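Alanine racemase (Corynebacterium glutamicum, PDB 2DY3) is a pyridoxal-5'-phosphate-binding enzyme of the alanine racemase family, a two-subunit assembly whose chains pair an N-terminal TIM-barrel-type domain with a C-terminal beta domain. Local coordinates at residues A240-V245 with A320-V325. Sequence-based numbering, arbitrary orientation.
Sequences AKVSVV and AGAKAV
V242 points toward 320-325, where its CG2 meets A322 CB and A324 CB. With CG1 anti to the backbone N (chi1 180°), CG2 lies beside that N, 3.4 Å from A322 O and 4.3 Å from A322 CB; A324 CB is slightly farther from the same methyl. Apolar overlap is therefore slight, and the backbone carries the pairing. A240 and A324, their side chains on one face of the sheet, form an antiparallel hydrogen-bonded pair joined by both bonds, A324 N to A240 O (2.6 Å) and A240 N to A324 O (2.9 Å). K241 and K323 follow as the non-hydrogen-bonded pair, their side chains leaving by the other face; the extended K241 chain brings CE to 4.3 Å from K323 CG, an aliphatic contact. A322 O receives V242 N at 2.9 Å, with K241 CA-H as a second, weaker donor. Beyond it G321, in a left-handed conformation (phi 97°), donates its N to V242 O, and A320 CB sits 3.6 Å from S243 O. S243, its CB turned away from 320-325, bonds through OG and the backbone to V270 of strand 267-271. A322 and A324 touch I291 of strand 288-291, which pairs with 323-325. The arrangement is an antiparallel ladder whose regular pairing gives way to loop where strand 236-247 is broken, within the mixed sheet of the C-terminal beta domain of alanine racemases.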
# COMPACT_ATOMS: atom_id res chain seq x y z
N ALA B 240 2.88 16.26 0.52
CA ALA B 240 1.61 16.56 1.16
C ALA B 240 1.53 18.04 1.49
O ALA B 240 2.55 18.73 1.57
CB ALA B 240 1.46 15.73 2.43
N LYS B 241 0.32 18.52 1.67
CA LYS B 241 0.11 19.91 2.03
C LYS B 241 -0.21 19.92 3.52
O LYS B 241 -1.07 19.16 3.98
CB LYS B 241 -1.03 20.50 1.20
CG LYS B 241 -0.73 20.49 -0.29
CD LYS B 241 -1.62 21.44 -1.06
CE LYS B 241 -1.11 21.62 -2.49
NZ LYS B 241 -1.95 22.56 -3.27
N VAL B 242 0.50 20.76 4.27
CA VAL B 242 0.29 20.86 5.70
C VAL B 242 -1.16 21.25 5.99
O VAL B 242 -1.66 22.23 5.45
CB VAL B 242 1.24 21.92 6.32
CG1 VAL B 242 1.00 22.02 7.83
CG2 VAL B 242 2.68 21.54 6.02
N SER B 243 -1.82 20.47 6.84
CA SER B 243 -3.21 20.74 7.17
C SER B 243 -3.35 21.78 8.27
O SER B 243 -4.26 22.61 8.24
CB SER B 243 -3.90 19.45 7.60
OG SER B 243 -3.27 18.90 8.74
N VAL B 244 -2.46 21.73 9.25
CA VAL B 244 -2.51 22.66 10.36
C VAL B 244 -1.14 22.92 10.95
O VAL B 244 -0.30 22.02 11.02
CB VAL B 244 -3.43 22.14 11.51
CG1 VAL B 244 -3.45 23.13 12.64
CG2 VAL B 244 -4.84 21.89 11.01
N VAL B 245 -0.91 24.17 11.36
CA VAL B 245 0.33 24.56 12.01
C VAL B 245 -0.08 24.91 13.43
O VAL B 245 -0.92 25.77 13.65
CB VAL B 245 0.97 25.79 11.34
CG1 VAL B 245 2.05 26.37 12.24
CG2 VAL B 245 1.58 25.38 10.00
N ALA B 320 -0.19 26.63 7.13
CA ALA B 320 -1.01 25.54 6.61
C ALA B 320 -1.13 25.74 5.10
O ALA B 320 -1.21 26.87 4.63
CB ALA B 320 -2.40 25.57 7.25
N GLY B 321 -1.14 24.64 4.36
CA GLY B 321 -1.23 24.73 2.91
C GLY B 321 0.14 24.64 2.27
O GLY B 321 0.26 24.48 1.06
N ALA B 322 1.18 24.74 3.09
CA ALA B 322 2.55 24.66 2.60
C ALA B 322 2.82 23.25 2.10
O ALA B 322 2.35 22.27 2.69
CB ALA B 322 3.53 25.02 3.71
N LYS B 323 3.57 23.15 1.01
CA LYS B 323 3.91 21.85 0.43
C LYS B 323 5.09 21.21 1.15
O LYS B 323 6.18 21.77 1.21
CB LYS B 323 4.27 22.01 -1.05
CG LYS B 323 3.10 22.33 -1.95
CD LYS B 323 3.58 22.72 -3.34
CE LYS B 323 4.48 21.65 -3.94
NZ LYS B 323 4.98 22.03 -5.31
N ALA B 324 4.85 20.02 1.70
CA ALA B 324 5.88 19.27 2.40
C ALA B 324 6.31 18.06 1.56
O ALA B 324 5.53 17.14 1.33
CB ALA B 324 5.36 18.80 3.75
N VAL B 325 7.56 18.08 1.10
CA VAL B 325 8.09 16.98 0.30
C VAL B 325 8.60 15.87 1.23
O VAL B 325 9.46 16.11 2.07
CB VAL B 325 9.28 17.45 -0.60
CG1 VAL B 325 9.88 16.26 -1.35
CG2 VAL B 325 8.80 18.51 -1.60